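Local coordinates for protein Esterase/lipase (Uncultured bacterium, PDB 3K6K) that probably hydrolyses carboxylic ester bonds, as an alpha/beta hydrolase-fold esterase related to hormone-sensitive lipase, at residues Met243-Gly248 and Thr258-Arg263; Asp189-Arg194 and Asp224-Leu229; Pro277-Val282 and Val290-Ile295; Leu162-Met167 and Ile230-Ala235. All coordinates share one frame; numbering follows the deposited sequence.

Contact 1 of 4, residues Met243-Gly248 and Thr258-Arg263; sequences MLIHVG and TTLAER. With SO4 (sulfate ion), chain I; SO4 (sulfate ion), chain F.
L260 is the residue of helix segment 258-263 that meets strand 243-248, where it touches M243 and I245. Just before it, the hydroxyls of T258 and T259 face a sulfate ion, probably from the crystallisation liquor. L260 then points toward the strand. Its CD1 lies 3.7 Å from I245 CD1 and 4.1 Å from M243 SD. M243 is extended beyond CG (chi2 -179°), which carries the sulfur out to the leucine. The two side chains cross at about a right angle. A261 follows, its CA 8.2 Å from I245 CA. E262 and R263 pair with each other on the helix, beyond the strand contact. E262 OE2 uses its anti lone pair to take R263 NE at 2.9 Å, with an N-H...O angle of 169°. This salt bridge holds the guanidinium. Its NH1 and NH2 both donate to O4 of a second sulfate, with R263 NH2 2.6 Å from that O4. W195 of the second subunit makes a cation-pi contact with R263. The apolar contact is the strand-to-helix packing of a beta-alpha-beta unit (243-248, 254-266, 271-276) in the alpha/beta hydrolase fold.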
# COMPACT_ATOMS: atom_id res chain seq x y z
N MET A 243 -9.94 1.54 3.07
CA MET A 243 -9.51 0.18 2.90
C MET A 243 -8.12 -0.02 3.51
O MET A 243 -7.23 0.83 3.34
CB MET A 243 -9.46 -0.11 1.41
CG MET A 243 -10.81 -0.23 0.71
SD MET A 243 -10.44 -0.60 -1.03
CE MET A 243 -12.03 -0.89 -1.82
N LEU A 244 -7.97 -1.12 4.25
CA LEU A 244 -6.67 -1.62 4.67
C LEU A 244 -6.58 -2.99 4.01
O LEU A 244 -7.48 -3.81 4.17
CB LEU A 244 -6.58 -1.72 6.19
CG LEU A 244 -5.23 -2.25 6.76
CD1 LEU A 244 -4.03 -1.19 6.68
CD2 LEU A 244 -5.43 -2.80 8.18
N ILE A 245 -5.57 -3.18 3.16
CA ILE A 245 -5.24 -4.46 2.53
C ILE A 245 -3.89 -5.00 3.11
O ILE A 245 -2.87 -4.29 3.21
CB ILE A 245 -5.16 -4.33 0.95
CG1 ILE A 245 -6.41 -3.69 0.38
CG2 ILE A 245 -4.99 -5.71 0.29
CD1 ILE A 245 -6.24 -3.22 -0.94
N HIS A 246 -3.88 -6.24 3.58
CA HIS A 246 -2.61 -6.91 3.84
C HIS A 246 -2.39 -8.04 2.87
O HIS A 246 -3.37 -8.61 2.38
CB HIS A 246 -2.55 -7.42 5.25
CG HIS A 246 -2.26 -6.35 6.23
ND1 HIS A 246 -1.87 -6.60 7.53
CD2 HIS A 246 -2.23 -5.01 6.08
CE1 HIS A 246 -1.67 -5.46 8.15
NE2 HIS A 246 -1.84 -4.47 7.28
N VAL A 247 -1.14 -8.38 2.57
CA VAL A 247 -0.91 -9.51 1.67
C VAL A 247 0.56 -9.93 1.82
O VAL A 247 1.38 -9.16 2.35
CB VAL A 247 -1.29 -9.08 0.18
CG1 VAL A 247 -0.40 -7.87 -0.31
CG2 VAL A 247 -1.28 -10.23 -0.80
N GLY A 248 0.89 -11.14 1.36
CA GLY A 248 2.25 -11.64 1.36
C GLY A 248 2.92 -11.56 0.00
O GLY A 248 2.22 -11.39 -1.02
N THR A 258 -2.37 -5.14 -5.24
CA THR A 258 -1.81 -3.94 -5.80
C THR A 258 -2.82 -3.34 -6.80
O THR A 258 -2.98 -2.10 -6.90
CB THR A 258 -0.46 -4.19 -6.54
OG1 THR A 258 -0.73 -5.07 -7.63
CG2 THR A 258 0.42 -4.88 -5.75
N THR A 259 -3.50 -4.20 -7.55
CA THR A 259 -4.47 -3.68 -8.56
C THR A 259 -5.72 -3.07 -7.99
O THR A 259 -6.17 -2.00 -8.45
CB THR A 259 -4.85 -4.67 -9.64
OG1 THR A 259 -3.67 -5.12 -10.28
CG2 THR A 259 -5.73 -3.97 -10.75
N LEU A 260 -6.32 -3.74 -7.03
CA LEU A 260 -7.38 -3.10 -6.28
C LEU A 260 -6.94 -1.78 -5.64
O LEU A 260 -7.75 -0.84 -5.48
CB LEU A 260 -7.84 -4.02 -5.17
CG LEU A 260 -9.27 -4.06 -4.57
CD1 LEU A 260 -9.22 -4.03 -3.02
CD2 LEU A 260 -10.38 -3.19 -5.20
N ALA A 261 -5.70 -1.71 -5.19
CA ALA A 261 -5.21 -0.45 -4.61
C ALA A 261 -5.15 0.59 -5.74
O ALA A 261 -5.62 1.71 -5.59
CB ALA A 261 -3.83 -0.66 -3.91
N GLU A 262 -4.57 0.22 -6.89
CA GLU A 262 -4.53 1.14 -8.01
C GLU A 262 -5.92 1.78 -8.24
O GLU A 262 -6.09 3.04 -8.17
CB GLU A 262 -4.06 0.42 -9.28
CG GLU A 262 -3.77 1.35 -10.44
CD GLU A 262 -3.13 0.61 -11.53
OE1 GLU A 262 -1.91 0.63 -11.65
OE2 GLU A 262 -3.84 -0.10 -12.25
N ARG A 263 -6.91 0.91 -8.43
CA ARG A 263 -8.19 1.31 -8.92
C ARG A 263 -9.03 1.89 -7.80
O ARG A 263 -9.80 2.88 -7.97
CB ARG A 263 -8.91 0.14 -9.62
CG ARG A 263 -8.05 -0.57 -10.74
CD ARG A 263 -7.49 0.44 -11.81
NE ARG A 263 -6.69 -0.25 -12.83
CZ ARG A 263 -7.19 -0.94 -13.86
NH1 ARG A 263 -8.51 -1.00 -14.03
NH2 ARG A 263 -6.39 -1.57 -14.73
S SO4 I . -0.31 -3.40 -10.75
O1 SO4 I . -0.17 -4.66 -10.02
O2 SO4 I . 0.84 -3.27 -11.66
O3 SO4 I . -1.61 -3.42 -11.45
O4 SO4 I . -0.26 -2.22 -9.89
S SO4 F . -7.60 -3.35 -17.34
O1 SO4 F . -6.34 -4.08 -17.19
O2 SO4 F . -7.31 -2.10 -18.08
O3 SO4 F . -8.62 -4.21 -17.96
O4 SO4 F . -8.19 -2.97 -16.07

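Contact 2 of 4, residues Asp189-Arg194 and Asp224-Leu229; sequences DLTLSR and DRKNPL. With SO4 (sulfate ion), chain F.
D189 OD2 is gripped twice by T191, the residue whose methyl packs against R225 and K226. T191 OG1 donates to D189 OD2 at 2.7 Å, and T191 N donates to the same D189 OD2 at 3.0 Å. Both come from one face of the carboxylate, well above its plane. With chi1 at 80°, OG1 sits between the backbone N and the carbonyl carbon, and CG2 is turned out to the other loop. There T191 CG2 lies 3.8 Å from K226 CG and 4.1 Å from R225 CB. S193 OG adds a further bond, to T191 OG1. The backbone bond from T191 N to D189 OD2 makes an Asx turn, set on a type I beta turn from D189 to L192. A second type I turn, D224 to N227, forms the facing loop. In the alpha/beta hydrolase fold, loop 189-194 follows strand 180-184 and loop 224-229 follows helix 209-220. The other carboxylate oxygen, D189 OD1, takes R194 NH1 at 3.3 Å in a salt bridge (N-H...O angle 165°). R194 NH2 reaches O1 of a sulfate ion at 2.8 Å, and R263 binds the same ion. Across the loops the extended R225 chain brings NH1 to L190 O, edge-on. The modelled distance is very short and doubtful. R225 NH1 also bonds S216 OG, and R225 NH2 forms a salt bridge with E217.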
# COMPACT_ATOMS: atom_id res chain seq x y z
N ASP A 189 -9.90 -10.66 -8.75
CA ASP A 189 -9.89 -10.72 -10.21
C ASP A 189 -9.99 -12.15 -10.70
O ASP A 189 -8.97 -12.77 -10.93
CB ASP A 189 -8.62 -10.13 -10.76
CG ASP A 189 -8.69 -9.91 -12.27
OD1 ASP A 189 -7.82 -9.23 -12.82
OD2 ASP A 189 -9.62 -10.44 -12.92
N LEU A 190 -11.21 -12.67 -10.88
CA LEU A 190 -11.40 -14.05 -11.35
C LEU A 190 -11.00 -14.31 -12.77
O LEU A 190 -11.10 -15.45 -13.26
CB LEU A 190 -12.82 -14.54 -11.10
CG LEU A 190 -12.84 -15.08 -9.67
CD1 LEU A 190 -12.62 -13.94 -8.64
CD2 LEU A 190 -14.18 -15.79 -9.42
N THR A 191 -10.47 -13.28 -13.44
CA THR A 191 -9.78 -13.53 -14.72
C THR A 191 -8.41 -14.14 -14.57
O THR A 191 -7.91 -14.71 -15.53
CB THR A 191 -9.68 -12.29 -15.66
OG1 THR A 191 -8.61 -11.44 -15.24
CG2 THR A 191 -10.99 -11.48 -15.75
N LEU A 192 -7.75 -13.98 -13.43
CA LEU A 192 -6.44 -14.62 -13.20
C LEU A 192 -5.40 -14.43 -14.32
O LEU A 192 -4.97 -15.42 -14.91
CB LEU A 192 -6.62 -16.12 -12.91
CG LEU A 192 -7.64 -16.56 -11.82
CD1 LEU A 192 -7.99 -18.00 -11.98
CD2 LEU A 192 -7.09 -16.36 -10.43
N SER A 193 -4.91 -13.20 -14.53
CA SER A 193 -4.28 -12.81 -15.82
C SER A 193 -3.15 -11.82 -15.65
O SER A 193 -2.37 -11.57 -16.59
CB SER A 193 -5.36 -12.37 -16.81
OG SER A 193 -6.01 -11.19 -16.37
N ARG A 194 -3.09 -11.26 -14.44
CA ARG A 194 -2.25 -10.13 -14.04
C ARG A 194 -0.82 -10.63 -13.72
O ARG A 194 -0.57 -11.85 -13.75
CB ARG A 194 -2.96 -9.39 -12.87
CG ARG A 194 -4.03 -8.48 -13.46
CD ARG A 194 -5.06 -7.76 -12.60
NE ARG A 194 -5.03 -6.44 -13.17
CZ ARG A 194 -5.83 -5.97 -14.12
NH1 ARG A 194 -6.90 -6.60 -14.56
NH2 ARG A 194 -5.57 -4.78 -14.58
N ASP A 224 -20.26 -13.48 -16.30
CA ASP A 224 -19.04 -12.91 -16.86
C ASP A 224 -17.98 -12.70 -15.76
O ASP A 224 -18.31 -12.24 -14.64
CB ASP A 224 -19.31 -11.61 -17.63
CG ASP A 224 -18.01 -10.92 -18.13
OD1 ASP A 224 -16.98 -11.60 -18.45
OD2 ASP A 224 -18.00 -9.68 -18.20
N ARG A 225 -16.73 -13.02 -16.08
CA ARG A 225 -15.69 -13.01 -15.07
C ARG A 225 -15.35 -11.60 -14.64
O ARG A 225 -14.67 -11.44 -13.65
CB ARG A 225 -14.43 -13.74 -15.52
CG ARG A 225 -14.35 -15.16 -15.02
CD ARG A 225 -13.37 -15.98 -15.85
NE ARG A 225 -13.55 -17.42 -15.58
CZ ARG A 225 -13.08 -18.08 -14.51
NH1 ARG A 225 -12.38 -17.47 -13.52
NH2 ARG A 225 -13.34 -19.38 -14.40
N LYS A 226 -15.83 -10.60 -15.39
CA LYS A 226 -15.55 -9.19 -15.10
C LYS A 226 -16.80 -8.43 -14.64
O LYS A 226 -16.84 -7.21 -14.59
CB LYS A 226 -14.94 -8.52 -16.31
CG LYS A 226 -13.83 -9.27 -16.91
CD LYS A 226 -13.10 -8.32 -17.79
CE LYS A 226 -12.64 -8.97 -19.10
NZ LYS A 226 -11.87 -7.93 -19.85
N ASN A 227 -17.83 -9.18 -14.29
CA ASN A 227 -18.87 -8.62 -13.51
C ASN A 227 -18.25 -7.88 -12.34
O ASN A 227 -17.50 -8.47 -11.57
CB ASN A 227 -19.74 -9.73 -12.98
CG ASN A 227 -21.06 -9.25 -12.47
OD1 ASN A 227 -22.11 -9.78 -12.87
ND2 ASN A 227 -21.05 -8.29 -11.55
N PRO A 228 -18.59 -6.59 -12.17
CA PRO A 228 -18.04 -5.83 -11.05
C PRO A 228 -18.25 -6.54 -9.72
O PRO A 228 -17.37 -6.49 -8.91
CB PRO A 228 -18.84 -4.53 -11.09
CG PRO A 228 -19.08 -4.35 -12.52
CD PRO A 228 -19.38 -5.72 -13.06
N LEU A 229 -19.37 -7.23 -9.53
CA LEU A 229 -19.69 -7.88 -8.24
C LEU A 229 -19.01 -9.24 -8.03
O LEU A 229 -19.05 -9.81 -6.93
CB LEU A 229 -21.21 -8.04 -8.08
CG LEU A 229 -21.97 -6.93 -7.38
CD1 LEU A 229 -21.46 -5.57 -7.79
CD2 LEU A 229 -23.42 -7.07 -7.75
S SO4 F . -7.60 -3.35 -17.34
O1 SO4 F . -6.34 -4.08 -17.19
O2 SO4 F . -7.31 -2.10 -18.08
O3 SO4 F . -8.62 -4.21 -17.96
O4 SO4 F . -8.19 -2.97 -16.07

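Contact 3 of 4, residues Pro277-Val282 and Val290-Ile295; sequences PDMPHV and VNAADI
M279 chi1 (-68°) and chi2 (-64°) fold the sulfur toward V290 and A292. V290 answers with chi1 at -70°, which places CG2 between its backbone N and carbonyl carbon. The two side chains then reach each other tip to tip. M279 SD lies 3.7 Å from V290 CG2 and 3.8 Å from A292 CB. M279 CG also rests 3.9 Å from A292 CB, so the small alanine meets two atoms of the methionine. The backbones stay well apart, with M279 CA 7.7 Å from A292 CA. The long methionine spans this distance. The contact is purely apolar. Two residues beyond M279 comes H281. Its ND1 bonds E251 OE1 and its side chain touches S157, consistent with the Ser-His-Glu triad of an esterase. The contact therefore packs the loop that carries this histidine against the chain entering helix 291-305. The backbone of M279 is also bonded to E250, in the loop after strand 243-248. Helix 18-30 covers one flank, with P18 on M279 and F21 on V290. On strand 271-276, W276 packs against A292.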
# COMPACT_ATOMS: atom_id res chain seq x y z
N PRO A 277 7.00 -9.59 3.47
CA PRO A 277 8.12 -10.41 2.98
C PRO A 277 8.01 -11.91 3.40
O PRO A 277 7.77 -12.24 4.58
CB PRO A 277 9.37 -9.77 3.65
CG PRO A 277 8.92 -8.48 4.25
CD PRO A 277 7.43 -8.37 4.16
N ASP A 278 8.22 -12.81 2.45
CA ASP A 278 8.22 -14.27 2.78
C ASP A 278 6.90 -14.81 3.41
O ASP A 278 6.90 -15.90 4.01
CB ASP A 278 9.37 -14.61 3.77
CG ASP A 278 10.76 -14.27 3.21
OD1 ASP A 278 11.03 -14.51 2.02
OD2 ASP A 278 11.60 -13.82 4.01
N MET A 279 5.80 -14.06 3.32
CA MET A 279 4.50 -14.57 3.84
C MET A 279 3.63 -15.16 2.74
O MET A 279 3.55 -14.62 1.63
CB MET A 279 3.72 -13.48 4.60
CG MET A 279 4.42 -13.09 5.93
SD MET A 279 4.42 -14.57 6.99
CE MET A 279 6.17 -14.91 6.75
N PRO A 280 2.99 -16.29 3.01
CA PRO A 280 2.13 -16.91 1.98
C PRO A 280 0.72 -16.38 2.09
O PRO A 280 0.45 -15.51 2.94
CB PRO A 280 2.14 -18.39 2.39
CG PRO A 280 2.13 -18.30 3.97
CD PRO A 280 3.19 -17.20 4.17
N HIS A 281 -0.16 -16.91 1.26
CA HIS A 281 -1.54 -16.53 1.20
C HIS A 281 -2.17 -16.55 2.58
O HIS A 281 -2.01 -17.53 3.30
CB HIS A 281 -2.24 -17.54 0.33
CG HIS A 281 -3.54 -17.07 -0.23
ND1 HIS A 281 -3.70 -15.81 -0.77
CD2 HIS A 281 -4.74 -17.69 -0.34
CE1 HIS A 281 -4.94 -15.68 -1.19
NE2 HIS A 281 -5.59 -16.80 -0.94
N VAL A 282 -2.92 -15.51 2.92
CA VAL A 282 -3.59 -15.35 4.21
C VAL A 282 -2.72 -15.83 5.40
O VAL A 282 -3.13 -16.63 6.23
CB VAL A 282 -5.03 -15.97 4.26
CG1 VAL A 282 -5.74 -15.43 5.50
CG2 VAL A 282 -5.92 -15.62 2.98
N VAL A 290 4.56 -18.61 12.11
CA VAL A 290 5.39 -17.48 11.77
C VAL A 290 5.01 -16.22 12.57
O VAL A 290 3.85 -15.97 12.84
CB VAL A 290 5.44 -17.23 10.25
CG1 VAL A 290 6.20 -18.32 9.58
CG2 VAL A 290 4.01 -17.12 9.67
N ASN A 291 6.01 -15.46 12.94
CA ASN A 291 5.85 -14.26 13.78
C ASN A 291 5.07 -13.13 13.10
O ASN A 291 4.23 -12.49 13.75
CB ASN A 291 7.21 -13.77 14.24
CG ASN A 291 7.10 -12.64 15.27
OD1 ASN A 291 7.67 -11.55 15.03
ND2 ASN A 291 6.34 -12.88 16.42
N ALA A 292 5.30 -12.93 11.80
CA ALA A 292 4.59 -11.86 11.03
C ALA A 292 3.05 -11.89 11.05
O ALA A 292 2.37 -10.87 10.82
CB ALA A 292 5.11 -11.81 9.54
N ALA A 293 2.50 -13.06 11.30
CA ALA A 293 1.06 -13.19 11.46
C ALA A 293 0.56 -12.51 12.72
O ALA A 293 -0.46 -11.83 12.67
CB ALA A 293 0.60 -14.66 11.39
N ASP A 294 1.23 -12.71 13.85
CA ASP A 294 0.81 -12.00 15.07
C ASP A 294 0.93 -10.51 14.86
O ASP A 294 0.05 -9.82 15.30
CB ASP A 294 1.62 -12.34 16.33
CG ASP A 294 1.89 -13.82 16.48
OD1 ASP A 294 3.05 -14.11 16.96
OD2 ASP A 294 0.98 -14.66 16.13
N ILE A 295 1.99 -10.04 14.19
CA ILE A 295 2.21 -8.62 13.96
C ILE A 295 1.13 -8.04 13.03
O ILE A 295 0.64 -6.93 13.25
CB ILE A 295 3.63 -8.32 13.36
CG1 ILE A 295 4.74 -9.03 14.13
CG2 ILE A 295 3.98 -6.80 13.36
CD1 ILE A 295 6.20 -8.86 13.39

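Contact 4 of 4, residues Leu162-Met167 and Ile230-Ala235; sequences LTTASM and ISPVYA
T164 and A165, on helix 158-172, both pack against the ring of P232. Walking along the helix, L162 comes first. Its side chain packs on A130 and V131 of helix 129-145 and on F86 of strand 82-86. Its carbonyl oxygen is gripped twice by S166. T164 then makes the first contact. With chi1 at -64°, its methyl CG2 lies anti to the backbone N and OG1 lies beside it. T164 CG2 comes to 3.7 Å from P232 CB, the two side chains meeting at a slant. T164 OG1 lies near M243 CE, so the residue also borders strand 243-248. A165 makes the second contact. Its CB is 4.1 Å from P232 CG, and its backbone N is 3.9 Å from the same P232 CG. The main chains come close here, with A165 CA 6.1 Å from P232 CA. The small alanine permits this approach. At S166 the hydroxyl folds back along the helix, and S166 OG donates to L162 O at 2.7 Å. P232 opens a 3-10 segment, 232-234, which is closed by bonds from Y234 N to S231 O and from A235 N to P232 O. The contact joins the helix that follows the probable nucleophile elbow at S157 to the loop before strand 243-248. Its chemistry is van der Waals packing alone. With carbon atoms and one backbone N meeting the P232 ring, the contact depends on close shape fit and gives no directional bond between helix and loop.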
# COMPACT_ATOMS: atom_id res chain seq x y z
N LEU A 162 -15.65 -10.48 -1.37
CA LEU A 162 -16.97 -10.17 -0.90
C LEU A 162 -17.05 -8.97 0.01
O LEU A 162 -18.09 -8.30 0.02
CB LEU A 162 -17.59 -11.40 -0.21
CG LEU A 162 -17.72 -12.69 -1.05
CD1 LEU A 162 -17.85 -13.87 -0.12
CD2 LEU A 162 -18.93 -12.62 -2.08
N THR A 163 -16.01 -8.71 0.81
CA THR A 163 -16.02 -7.48 1.57
C THR A 163 -16.08 -6.22 0.70
O THR A 163 -16.74 -5.27 1.07
CB THR A 163 -14.99 -7.37 2.70
OG1 THR A 163 -14.27 -6.11 2.63
CG2 THR A 163 -14.10 -8.53 2.79
N THR A 164 -15.46 -6.22 -0.47
CA THR A 164 -15.69 -5.15 -1.45
C THR A 164 -17.04 -5.26 -2.16
O THR A 164 -17.93 -4.42 -1.88
CB THR A 164 -14.55 -4.98 -2.37
OG1 THR A 164 -13.47 -4.56 -1.56
CG2 THR A 164 -14.83 -3.89 -3.42
N ALA A 165 -17.20 -6.26 -3.03
CA ALA A 165 -18.53 -6.62 -3.61
C ALA A 165 -19.79 -6.39 -2.75
O ALA A 165 -20.65 -5.64 -3.11
CB ALA A 165 -18.48 -8.05 -4.09
N SER A 166 -19.89 -7.00 -1.57
CA SER A 166 -21.05 -6.73 -0.67
C SER A 166 -21.35 -5.24 -0.41
O SER A 166 -22.52 -4.87 -0.18
CB SER A 166 -20.86 -7.41 0.69
OG SER A 166 -19.83 -6.78 1.47
N MET A 167 -20.32 -4.39 -0.41
CA MET A 167 -20.54 -2.98 -0.09
C MET A 167 -20.94 -2.22 -1.35
O MET A 167 -21.73 -1.25 -1.26
CB MET A 167 -19.32 -2.34 0.61
CG MET A 167 -19.09 -2.94 1.96
SD MET A 167 -20.54 -2.64 3.05
CE MET A 167 -21.28 -4.32 3.10
N ILE A 230 -18.40 -9.74 -9.09
CA ILE A 230 -17.57 -10.93 -9.06
C ILE A 230 -16.07 -10.54 -8.93
O ILE A 230 -15.35 -11.00 -8.05
CB ILE A 230 -17.79 -11.77 -10.39
CG1 ILE A 230 -19.24 -12.25 -10.51
CG2 ILE A 230 -16.85 -12.99 -10.49
CD1 ILE A 230 -19.48 -13.15 -11.73
N SER A 231 -15.59 -9.72 -9.86
CA SER A 231 -14.21 -9.21 -9.89
C SER A 231 -14.15 -7.67 -9.64
O SER A 231 -13.99 -6.85 -10.60
CB SER A 231 -13.50 -9.60 -11.18
OG SER A 231 -13.46 -11.02 -11.38
N PRO A 232 -14.24 -7.27 -8.36
CA PRO A 232 -14.38 -5.85 -8.03
C PRO A 232 -13.27 -4.98 -8.62
O PRO A 232 -13.43 -3.78 -8.79
CB PRO A 232 -14.40 -5.88 -6.50
CG PRO A 232 -15.04 -7.21 -6.16
CD PRO A 232 -14.28 -8.09 -7.13
N VAL A 233 -12.15 -5.59 -8.97
CA VAL A 233 -11.14 -4.88 -9.72
C VAL A 233 -11.72 -4.12 -10.96
O VAL A 233 -11.25 -3.04 -11.32
CB VAL A 233 -9.97 -5.85 -10.01
CG1 VAL A 233 -9.31 -5.54 -11.25
CG2 VAL A 233 -8.97 -5.81 -8.86
N TYR A 234 -12.77 -4.65 -11.57
CA TYR A 234 -13.38 -4.02 -12.74
C TYR A 234 -14.52 -3.09 -12.36
O TYR A 234 -15.17 -2.58 -13.22
CB TYR A 234 -13.80 -5.10 -13.78
CG TYR A 234 -12.56 -5.91 -14.18
CD1 TYR A 234 -11.62 -5.38 -15.07
CD2 TYR A 234 -12.28 -7.14 -13.58
CE1 TYR A 234 -10.45 -6.08 -15.37
CE2 TYR A 234 -11.13 -7.85 -13.88
CZ TYR A 234 -10.21 -7.32 -14.76
OH TYR A 234 -9.05 -8.02 -15.05
N ALA A 235 -14.77 -2.84 -11.07
CA ALA A 235 -15.94 -2.01 -10.65
C ALA A 235 -15.77 -0.48 -10.80
O ALA A 235 -14.69 0.02 -11.10
CB ALA A 235 -16.36 -2.34 -9.22

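In the fold
Contacts 1, 3 and 4 are largely buried and apolar. Contact 2 is partly buried, and polar bonds, charges and turns dominate it. Contacts 1 and 4 adjoin: V233 packs on T259 and L260, and M243 meets T164. Contact 2 is bound to contact 4 through S231 OG, which bonds R225 O and L190 N. It touches contact 1 where R194 and R263 share one sulfate. Contact 3 lies apart, with its centre about 25 Å from that of contact 4, on the opposite side of the chain's centre. It meets contact 1 where G248 packs on M279. Contacts 1 and 3 also reach the second subunit.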